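Local coordinates for trichothecene 15-O-acetyltransferase TRI3 (Fusarium sporotrichioides, PDB 3FOT), which transfers an acetyl group to the C-15 oxygen of trichothecene intermediates, a step in the biosynthesis of mycotoxins such as T-2 toxin, at residues 84-89 / 118-123; 139-144 / 158-163; 200-205 / 448-453. All coordinates share one frame; numbering follows the deposited sequence.

Contact 1. Residues 84-89 / 118-123; sequences DARFEH and RDWARG
R86 and W120 form a cation-pi contact between two helices, joining the last turn of helix 71-88 to helix 114-124 in a CoA-dependent acyltransferase of the BAHD superfamily. Helix 71-88 covers one face of the six-stranded mixed sheet, and helix 114-124 leads directly into 125-129, an outermost strand of that sheet. The contact rests on this single pair of side chains: the helices stay well apart, with R86 CA 9.0 Å from A121 CA, and the buried area totals only 130 Å². R86 spans the gap with its aliphatic part fully extended, while W120, its CG turned away from its own backbone N (chi1 163°), presents the indole face to it. Two parts of the arginine use that face. R86 CD lies over the benzene half, 3.9 Å from the centroid of the W120 six-membered ring, a CH-pi contact. R86 CZ is 4.6 Å from the same centroid and 15° off the ring normal, which places the charge over the face. The guanidinium is not stacked flat, however: its plane stands 79° from that of the indole, so an edge is directed at the ring. The polar end has other partners: R86 NE is hydrogen-bonded to the hydroxyl of Y108, which would limit its rotation, and R86 NH1 also binds a glycerol, probably from the crystallisation liquor. L82 lies against W120, and A121 packs on L83, so helix 71-88 meets helix 114-124 through more than the arginine. The closest approach is R86 NH1 to W120 CD2, 3.3 Å, at the fusion of the two indole rings.

Contact 2. Residues 139-144 / 158-163; sequences SEMEEG and ELFLLS
M141 reaches toward the strand through an extended chi2 and then bends at chi3 (67°), which turns its terminal methyl toward E158 and F160. E158 meets it from the opposite direction, with CG between the backbone N and carbonyl carbon (chi1 59°) and the rest of the chain extended. M141 CE consequently lies close to both strand residues, 3.7 Å from E158 OE2 and 3.7 Å from F160 CE2. The sulfur also approaches the ring: M141 SD is 4.3 Å from the F160 ring centroid, 30° off the normal, an oblique approach. The backbones remain distant, with M141 CA 11.2 Å from F160 CA, so the long methionine carries the helix side of the contact. H183, on the adjacent strand 177-184, also touches both M141 and E158, while the F160 ring meets that of H126 on strand 125-129. Side-chain alternation supports assigning two faces to the strand: E158 and F160 meet helix 134-147, whereas L159 and L161 pack against F78 and L74 of helix 71-88. The result is a Met-aromatic contact at the helix-sheet interface of an alpha/beta acyltransferase fold.

Contact 3. Residues 200-205 / 448-453; sequences DLFRLV and HEIKQT
Helix 191-205 and strand 449-452 approach most closely at F202 and I450, whose CA atoms are 5.6 Å apart, near enough for side chains to interlock directly and for single waters to bridge the backbones. I450 carries the apolar part with two branches. Its CG1 arm, extended at chi2 (167°), brings CD1 over one face of the F202 ring, 3.9 Å from the centroid and 20° off the normal; this is a CH-pi contact in which the methyl is offset toward the ring's rim. The other branch meets V205 almost at a right angle, with I450 CG2 3.6 Å from V205 CG1. Strand 449-452 is an outermost strand of the six-stranded mixed sheet and pairs antiparallel with 457-469, the next strand in the chain, as a beta hairpin. I450 is backbone-bonded to that neighbour, whereas the amide of K451 meets water on the helix side. Water 1 donates to F202 O at 2.8 Å and accepts from K451 N at 2.9 Å, thereby linking a helix carbonyl to the edge strand. A second bridge forms at T453: water 2 donates to R203 O at 2.8 Å and is hydrogen-bonded to T453 OG1 at 2.7 Å. T453 also makes a backbone hydrogen bond with G206, just beyond the segment. R203 is turned to other partners: it forms a salt bridge with E88, and R203 NH1 bonds D200 OD1 at 3.0 Å, the oxygen lying in the guanidinium plane although the guanidinium approaches it from above the carboxylate plane.

How the contacts relate
Contact 3 is buried, contact 1 partly so, and contact 2 lies at the surface. Contacts 2 and 3 reach the same mixed sheet, through strand 158-163 inside it and through outermost strand 449-452, respectively; L159 and L201 touch between them. Contact 1 instead joins two helices. It also touches contact 3 directly: E88 OE1 and R203 NH1 are 2.8 Å apart in a salt bridge, and A85 packs on L201 and L204. The chemistry differs accordingly: a charged group over indole in contact 1, a thioether approaching a phenyl ring obliquely in contact 2, and aliphatic-aromatic packing with bridging waters in contact 3.

Contact 1. Residues 84-89 / 118-123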
loop_
_atom_site.group_PDB
_atom_site.type_symbol
_atom_site.label_atom_id
_atom_site.label_comp_id
_atom_site.label_asym_id
_atom_site.label_seq_id
_atom_site.Cartn_x
_atom_site.Cartn_y
_atom_site.Cartn_z
ATOM N N ASP A 84 -21.431 -3.531 -7.574
ATOM C CA ASP A 84 -20.860 -4.263 -8.691
ATOM C C ASP A 84 -19.473 -4.766 -8.313
ATOM O O ASP A 84 -19.106 -5.891 -8.639
ATOM C CB ASP A 84 -20.729 -3.370 -9.938
ATOM C CG ASP A 84 -22.067 -2.977 -10.526
ATOM O OD1 ASP A 84 -23.091 -3.655 -10.209
ATOM O OD2 ASP A 84 -22.073 -1.990 -11.315
ATOM N N ALA A 85 -18.709 -3.911 -7.624
ATOM C CA ALA A 85 -17.325 -4.223 -7.290
ATOM C C ALA A 85 -17.263 -5.355 -6.262
ATOM O O ALA A 85 -16.358 -6.188 -6.314
ATOM C CB ALA A 85 -16.609 -2.998 -6.787
ATOM N N ARG A 86 -18.234 -5.387 -5.353
ATOM C CA ARG A 86 -18.320 -6.437 -4.335
ATOM C C ARG A 86 -18.527 -7.776 -5.024
ATOM O O ARG A 86 -17.931 -8.778 -4.634
ATOM C CB ARG A 86 -19.465 -6.182 -3.344
ATOM C CG ARG A 86 -19.566 -7.338 -2.303
ATOM C CD ARG A 86 -20.512 -7.034 -1.191
ATOM N NE ARG A 86 -20.629 -8.147 -0.249
ATOM C CZ ARG A 86 -21.133 -8.053 0.977
ATOM N NH1 ARG A 86 -21.552 -6.884 1.463
ATOM N NH2 ARG A 86 -21.200 -9.151 1.744
ATOM N N PHE A 87 -19.367 -7.778 -6.060
ATOM C CA PHE A 87 -19.562 -8.976 -6.869
ATOM C C PHE A 87 -18.288 -9.447 -7.561
ATOM O O PHE A 87 -17.953 -10.622 -7.503
ATOM C CB PHE A 87 -20.694 -8.809 -7.886
ATOM C CG PHE A 87 -21.144 -10.108 -8.459
ATOM C CD1 PHE A 87 -22.100 -10.868 -7.785
ATOM C CD2 PHE A 87 -20.561 -10.614 -9.624
ATOM C CE1 PHE A 87 -22.504 -12.115 -8.294
ATOM C CE2 PHE A 87 -20.958 -11.871 -10.133
ATOM C CZ PHE A 87 -21.935 -12.596 -9.456
ATOM N N GLU A 88 -17.552 -8.518 -8.176
ATOM C CA GLU A 88 -16.295 -8.849 -8.833
ATOM C C GLU A 88 -15.199 -9.269 -7.849
ATOM O O GLU A 88 -14.438 -10.220 -8.120
ATOM C CB GLU A 88 -15.788 -7.642 -9.612
ATOM C CG GLU A 88 -16.662 -7.226 -10.800
ATOM C CD GLU A 88 -15.934 -6.253 -11.727
ATOM O OE1 GLU A 88 -14.759 -5.907 -11.458
ATOM O OE2 GLU A 88 -16.518 -5.868 -12.761
ATOM N N HIS A 89 -15.099 -8.533 -6.743
ATOM C CA HIS A 89 -13.981 -8.649 -5.794
ATOM C C HIS A 89 -14.476 -8.492 -4.355
ATOM O O HIS A 89 -14.408 -7.418 -3.765
ATOM C CB HIS A 89 -12.866 -7.664 -6.157
ATOM C CG HIS A 89 -12.358 -7.874 -7.547
ATOM N ND1 HIS A 89 -11.761 -9.053 -7.935
ATOM C CD2 HIS A 89 -12.425 -7.102 -8.654
ATOM C CE1 HIS A 89 -11.451 -8.987 -9.216
ATOM N NE2 HIS A 89 -11.843 -7.812 -9.676
ATOM N N ARG A 118 -27.536 -3.510 -0.302
ATOM C CA ARG A 118 -27.662 -2.089 -0.546
ATOM C C ARG A 118 -27.405 -1.285 0.726
ATOM O O ARG A 118 -26.750 -0.245 0.677
ATOM C CB ARG A 118 -29.039 -1.793 -1.161
ATOM C CG ARG A 118 -29.160 -2.285 -2.589
ATOM C CD ARG A 118 -30.460 -1.812 -3.274
ATOM N NE ARG A 118 -31.647 -2.482 -2.747
ATOM C CZ ARG A 118 -32.236 -3.543 -3.300
ATOM N NH1 ARG A 118 -33.321 -4.062 -2.733
ATOM N NH2 ARG A 118 -31.763 -4.077 -4.423
ATOM N N ASP A 119 -27.898 -1.773 1.871
ATOM C CA ASP A 119 -27.622 -1.143 3.164
ATOM C C ASP A 119 -26.124 -1.101 3.425
ATOM O O ASP A 119 -25.600 -0.094 3.885
ATOM C CB ASP A 119 -28.278 -1.909 4.318
ATOM C CG ASP A 119 -29.789 -1.809 4.310
ATOM O OD1 ASP A 119 -30.331 -0.962 3.581
ATOM O OD2 ASP A 119 -30.407 -2.588 5.063
ATOM N N TRP A 120 -25.449 -2.220 3.147
ATOM C CA TRP A 120 -24.008 -2.301 3.330
ATOM C C TRP A 120 -23.274 -1.233 2.479
ATOM O O TRP A 120 -22.440 -0.493 3.001
ATOM C CB TRP A 120 -23.463 -3.714 3.014
ATOM C CG TRP A 120 -21.962 -3.727 2.800
ATOM C CD1 TRP A 120 -20.989 -3.758 3.759
ATOM C CD2 TRP A 120 -21.278 -3.637 1.531
ATOM N NE1 TRP A 120 -19.743 -3.705 3.168
ATOM C CE2 TRP A 120 -19.890 -3.649 1.802
ATOM C CE3 TRP A 120 -21.711 -3.564 0.199
ATOM C CZ2 TRP A 120 -18.921 -3.556 0.787
ATOM C CZ3 TRP A 120 -20.742 -3.499 -0.832
ATOM C CH2 TRP A 120 -19.357 -3.488 -0.518
ATOM N N ALA A 121 -23.572 -1.180 1.184
ATOM C CA ALA A 121 -22.902 -0.212 0.283
ATOM C C ALA A 121 -23.152 1.250 0.697
ATOM O O ALA A 121 -22.230 2.064 0.748
ATOM C CB ALA A 121 -23.319 -0.466 -1.184
ATOM N N ARG A 122 -24.405 1.568 1.044
ATOM C CA ARG A 122 -24.724 2.907 1.549
ATOM C C ARG A 122 -23.877 3.267 2.774
ATOM O O ARG A 122 -23.400 4.417 2.923
ATOM C CB ARG A 122 -26.228 2.969 1.849
ATOM C CG ARG A 122 -26.720 4.263 2.472
ATOM C CD ARG A 122 -28.198 4.126 2.879
ATOM N NE ARG A 122 -28.946 3.373 1.873
ATOM C CZ ARG A 122 -29.597 2.246 2.130
ATOM N NH1 ARG A 122 -29.635 1.769 3.381
ATOM N NH2 ARG A 122 -30.235 1.618 1.149
ATOM N N GLY A 123 -23.658 2.276 3.644
ATOM C CA GLY A 123 -22.862 2.439 4.855
ATOM C C GLY A 123 -21.384 2.718 4.621
ATOM O O GLY A 123 -20.700 3.199 5.531
#

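Contact 2. Residues 139-144 / 158-163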
loop_
_atom_site.group_PDB
_atom_site.type_symbol
_atom_site.label_atom_id
_atom_site.label_comp_id
_atom_site.label_asym_id
_atom_site.label_seq_id
_atom_site.Cartn_x
_atom_site.Cartn_y
_atom_site.Cartn_z
ATOM N N SER A 139 -5.908 13.193 8.397
ATOM C CA SER A 139 -5.379 13.774 9.632
ATOM C C SER A 139 -6.469 13.823 10.702
ATOM O O SER A 139 -6.252 13.440 11.857
ATOM C CB SER A 139 -4.830 15.183 9.365
ATOM O OG SER A 139 -3.644 15.108 8.575
ATOM N N GLU A 140 -7.650 14.282 10.305
ATOM C CA GLU A 140 -8.746 14.456 11.233
ATOM C C GLU A 140 -9.218 13.107 11.762
ATOM O O GLU A 140 -9.514 12.964 12.952
ATOM C CB GLU A 140 -9.875 15.201 10.522
ATOM C CG GLU A 140 -11.151 15.230 11.278
ATOM C CD GLU A 140 -12.279 15.772 10.438
ATOM O OE1 GLU A 140 -13.417 15.280 10.618
ATOM O OE2 GLU A 140 -12.012 16.665 9.603
ATOM N N MET A 141 -9.265 12.110 10.878
ATOM C CA MET A 141 -9.724 10.788 11.247
ATOM C C MET A 141 -8.741 10.118 12.203
ATOM O O MET A 141 -9.141 9.473 13.196
ATOM C CB MET A 141 -9.939 9.932 9.993
ATOM C CG MET A 141 -11.168 10.327 9.215
ATOM S SD MET A 141 -11.241 9.385 7.650
ATOM C CE MET A 141 -11.520 7.724 8.235
ATOM N N GLU A 142 -7.461 10.320 11.940
ATOM C CA GLU A 142 -6.441 9.749 12.814
ATOM C C GLU A 142 -6.409 10.449 14.166
ATOM O O GLU A 142 -6.284 9.786 15.201
ATOM C CB GLU A 142 -5.090 9.739 12.117
ATOM C CG GLU A 142 -5.053 8.702 10.996
ATOM C CD GLU A 142 -5.342 7.284 11.497
ATOM O OE1 GLU A 142 -4.919 6.932 12.627
ATOM O OE2 GLU A 142 -6.015 6.520 10.786
ATOM N N GLU A 143 -6.570 11.767 14.163
ATOM C CA GLU A 143 -6.707 12.518 15.429
ATOM C C GLU A 143 -7.967 12.077 16.202
ATOM O O GLU A 143 -7.904 11.809 17.416
ATOM C CB GLU A 143 -6.677 14.031 15.169
ATOM C CG GLU A 143 -5.315 14.539 14.684
ATOM C CD GLU A 143 -5.363 15.875 13.932
ATOM O OE1 GLU A 143 -6.406 16.581 14.004
ATOM O OE2 GLU A 143 -4.346 16.214 13.260
ATOM N N GLY A 144 -9.090 11.965 15.488
ATOM C CA GLY A 144 -10.365 11.518 16.061
ATOM C C GLY A 144 -10.354 10.115 16.657
ATOM O O GLY A 144 -10.962 9.889 17.710
ATOM N N GLU A 158 -13.962 1.951 2.867
ATOM C CA GLU A 158 -14.960 3.007 2.852
ATOM C C GLU A 158 -14.435 4.154 1.993
ATOM O O GLU A 158 -13.222 4.279 1.801
ATOM C CB GLU A 158 -15.284 3.471 4.283
ATOM C CG GLU A 158 -14.114 4.008 5.118
ATOM C CD GLU A 158 -14.514 4.400 6.530
ATOM O OE1 GLU A 158 -15.740 4.346 6.839
ATOM O OE2 GLU A 158 -13.612 4.824 7.314
ATOM N N LEU A 159 -15.347 5.012 1.520
ATOM C CA LEU A 159 -14.993 6.168 0.663
ATOM C C LEU A 159 -15.589 7.420 1.264
ATOM O O LEU A 159 -16.728 7.377 1.764
ATOM C CB LEU A 159 -15.639 6.032 -0.730
ATOM C CG LEU A 159 -14.987 5.219 -1.838
ATOM C CD1 LEU A 159 -14.938 3.744 -1.458
ATOM C CD2 LEU A 159 -15.736 5.396 -3.168
ATOM N N PHE A 160 -14.851 8.528 1.191
ATOM C CA PHE A 160 -15.353 9.840 1.577
ATOM C C PHE A 160 -15.210 10.805 0.419
ATOM O O PHE A 160 -14.103 11.021 -0.063
ATOM C CB PHE A 160 -14.568 10.387 2.770
ATOM C CG PHE A 160 -14.644 9.519 3.980
ATOM C CD1 PHE A 160 -15.609 9.756 4.952
ATOM C CD2 PHE A 160 -13.715 8.489 4.167
ATOM C CE1 PHE A 160 -15.691 8.954 6.074
ATOM C CE2 PHE A 160 -13.774 7.688 5.292
ATOM C CZ PHE A 160 -14.761 7.908 6.246
ATOM N N LEU A 161 -16.330 11.363 -0.033
ATOM C CA LEU A 161 -16.341 12.279 -1.188
ATOM C C LEU A 161 -16.457 13.681 -0.625
ATOM O O LEU A 161 -17.352 13.956 0.178
ATOM C CB LEU A 161 -17.540 11.995 -2.111
ATOM C CG LEU A 161 -17.860 10.528 -2.483
ATOM C CD1 LEU A 161 -19.187 10.395 -3.246
ATOM C CD2 LEU A 161 -16.728 9.867 -3.228
ATOM N N LEU A 162 -15.552 14.550 -1.027
ATOM C CA LEU A 162 -15.467 15.883 -0.453
ATOM C C LEU A 162 -15.458 16.872 -1.593
ATOM O O LEU A 162 -14.788 16.655 -2.598
ATOM C CB LEU A 162 -14.153 16.015 0.322
ATOM C CG LEU A 162 -13.745 14.881 1.284
ATOM C CD1 LEU A 162 -12.351 15.151 1.836
ATOM C CD2 LEU A 162 -14.786 14.733 2.392
ATOM N N SER A 163 -16.176 17.976 -1.446
ATOM C CA SER A 163 -16.083 19.044 -2.441
ATOM C C SER A 163 -16.459 20.346 -1.754
ATOM O O SER A 163 -17.332 20.363 -0.892
ATOM C CB SER A 163 -16.988 18.803 -3.670
ATOM O OG SER A 163 -16.659 19.699 -4.744
#

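Contact 3. Residues 200-205 / 448-453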
loop_
_atom_site.group_PDB
_atom_site.type_symbol
_atom_site.label_atom_id
_atom_site.label_comp_id
_atom_site.label_asym_id
_atom_site.label_seq_id
_atom_site.Cartn_x
_atom_site.Cartn_y
_atom_site.Cartn_z
ATOM N N ASP A 200 -11.108 -0.255 -10.330
ATOM C CA ASP A 200 -12.373 -0.946 -10.646
ATOM C C ASP A 200 -13.573 -0.055 -10.363
ATOM O O ASP A 200 -14.486 0.026 -11.166
ATOM C CB ASP A 200 -12.496 -2.244 -9.829
ATOM C CG ASP A 200 -11.458 -3.296 -10.232
ATOM O OD1 ASP A 200 -10.965 -3.267 -11.378
ATOM O OD2 ASP A 200 -11.116 -4.138 -9.389
ATOM N N LEU A 201 -13.588 0.596 -9.190
ATOM C CA LEU A 201 -14.661 1.541 -8.859
ATOM C C LEU A 201 -14.755 2.667 -9.882
ATOM O O LEU A 201 -15.856 3.055 -10.276
ATOM C CB LEU A 201 -14.455 2.134 -7.452
ATOM C CG LEU A 201 -14.667 1.148 -6.293
ATOM C CD1 LEU A 201 -14.271 1.834 -4.977
ATOM C CD2 LEU A 201 -16.151 0.669 -6.249
ATOM N N PHE A 202 -13.613 3.200 -10.309
ATOM C CA PHE A 202 -13.619 4.292 -11.309
ATOM C C PHE A 202 -14.148 3.821 -12.663
ATOM O O PHE A 202 -14.837 4.586 -13.364
ATOM C CB PHE A 202 -12.233 4.957 -11.449
ATOM C CG PHE A 202 -11.835 5.816 -10.271
ATOM C CD1 PHE A 202 -12.708 6.045 -9.185
ATOM C CD2 PHE A 202 -10.586 6.442 -10.261
ATOM C CE1 PHE A 202 -12.325 6.875 -8.104
ATOM C CE2 PHE A 202 -10.201 7.261 -9.174
ATOM C CZ PHE A 202 -11.076 7.484 -8.114
ATOM N N ARG A 203 -13.862 2.573 -13.021
ATOM C CA ARG A 203 -14.476 1.973 -14.211
ATOM C C ARG A 203 -15.993 1.791 -14.019
ATOM O O ARG A 203 -16.797 2.279 -14.809
ATOM C CB ARG A 203 -13.825 0.627 -14.508
ATOM C CG ARG A 203 -14.674 -0.271 -15.421
ATOM C CD ARG A 203 -13.888 -1.542 -15.722
ATOM N NE ARG A 203 -13.383 -2.291 -14.552
ATOM C CZ ARG A 203 -14.033 -3.274 -13.926
ATOM N NH1 ARG A 203 -13.451 -3.904 -12.909
ATOM N NH2 ARG A 203 -15.260 -3.658 -14.322
ATOM N N LEU A 204 -16.365 1.115 -12.947
ATOM C CA LEU A 204 -17.761 0.711 -12.687
ATOM C C LEU A 204 -18.691 1.892 -12.506
ATOM O O LEU A 204 -19.836 1.869 -12.979
ATOM C CB LEU A 204 -17.831 -0.242 -11.496
ATOM C CG LEU A 204 -17.196 -1.617 -11.745
ATOM C CD1 LEU A 204 -16.919 -2.320 -10.431
ATOM C CD2 LEU A 204 -18.107 -2.478 -12.683
ATOM N N VAL A 205 -18.210 2.962 -11.877
ATOM C CA VAL A 205 -19.106 4.104 -11.623
ATOM C C VAL A 205 -19.552 4.755 -12.957
ATOM O O VAL A 205 -20.622 5.383 -13.025
ATOM C CB VAL A 205 -18.471 5.101 -10.624
ATOM C CG1 VAL A 205 -17.395 5.918 -11.345
ATOM C CG2 VAL A 205 -19.552 5.993 -9.982
ATOM N N HIS A 448 -6.772 7.363 -15.836
ATOM C CA HIS A 448 -6.633 8.829 -15.794
ATOM C C HIS A 448 -7.964 9.578 -15.680
ATOM O O HIS A 448 -7.998 10.731 -15.191
ATOM C CB HIS A 448 -5.945 9.331 -17.046
ATOM C CG HIS A 448 -4.460 9.165 -17.039
ATOM N ND1 HIS A 448 -3.683 9.476 -18.138
ATOM C CD2 HIS A 448 -3.609 8.708 -16.087
ATOM C CE1 HIS A 448 -2.410 9.261 -17.844
ATOM N NE2 HIS A 448 -2.339 8.778 -16.616
ATOM N N GLU A 449 -9.041 8.962 -16.158
ATOM C CA GLU A 449 -10.356 9.601 -16.096
ATOM C C GLU A 449 -11.447 8.633 -15.700
ATOM O O GLU A 449 -11.346 7.407 -15.932
ATOM C CB GLU A 449 -10.750 10.254 -17.443
ATOM C CG GLU A 449 -9.758 11.234 -18.046
ATOM C CD GLU A 449 -8.737 10.587 -18.972
ATOM O OE1 GLU A 449 -8.908 9.416 -19.381
ATOM O OE2 GLU A 449 -7.760 11.279 -19.314
ATOM N N ILE A 450 -12.488 9.193 -15.083
ATOM C CA ILE A 450 -13.757 8.524 -14.937
ATOM C C ILE A 450 -14.597 9.043 -16.112
ATOM O O ILE A 450 -14.719 10.260 -16.299
ATOM C CB ILE A 450 -14.442 8.887 -13.594
ATOM C CG1 ILE A 450 -13.627 8.327 -12.428
ATOM C CG2 ILE A 450 -15.858 8.291 -13.541
ATOM C CD1 ILE A 450 -13.992 8.868 -11.042
ATOM N N LYS A 451 -15.137 8.111 -16.892
ATOM C CA LYS A 451 -15.918 8.402 -18.108
ATOM C C LYS A 451 -17.361 7.964 -17.923
ATOM O O LYS A 451 -17.639 7.053 -17.144
ATOM C CB LYS A 451 -15.349 7.637 -19.310
ATOM C CG LYS A 451 -13.984 8.131 -19.734
ATOM C CD LYS A 451 -13.381 7.223 -20.771
ATOM C CE LYS A 451 -12.005 7.745 -21.150
ATOM N NZ LYS A 451 -12.150 8.642 -22.309
ATOM N N GLN A 452 -18.274 8.617 -18.645
ATOM C CA GLN A 452 -19.627 8.081 -18.862
ATOM C C GLN A 452 -19.474 6.988 -19.920
ATOM O O GLN A 452 -19.141 7.266 -21.077
ATOM C CB GLN A 452 -20.567 9.172 -19.377
ATOM C CG GLN A 452 -21.990 8.698 -19.568
ATOM C CD GLN A 452 -22.895 9.758 -20.150
ATOM O OE1 GLN A 452 -22.435 10.735 -20.745
ATOM N NE2 GLN A 452 -24.193 9.547 -20.026
ATOM N N THR A 453 -19.666 5.746 -19.498
ATOM C CA THR A 453 -19.288 4.598 -20.301
ATOM C C THR A 453 -20.040 4.566 -21.636
ATOM O O THR A 453 -19.441 4.259 -22.679
ATOM C CB THR A 453 -19.480 3.303 -19.515
ATOM O OG1 THR A 453 -18.724 3.398 -18.298
ATOM C CG2 THR A 453 -18.974 2.105 -20.297
HETATM O O HOH W 1 -14.922 5.309 -16.028
HETATM O O HOH W 2 -18.586 1.253 -16.632
#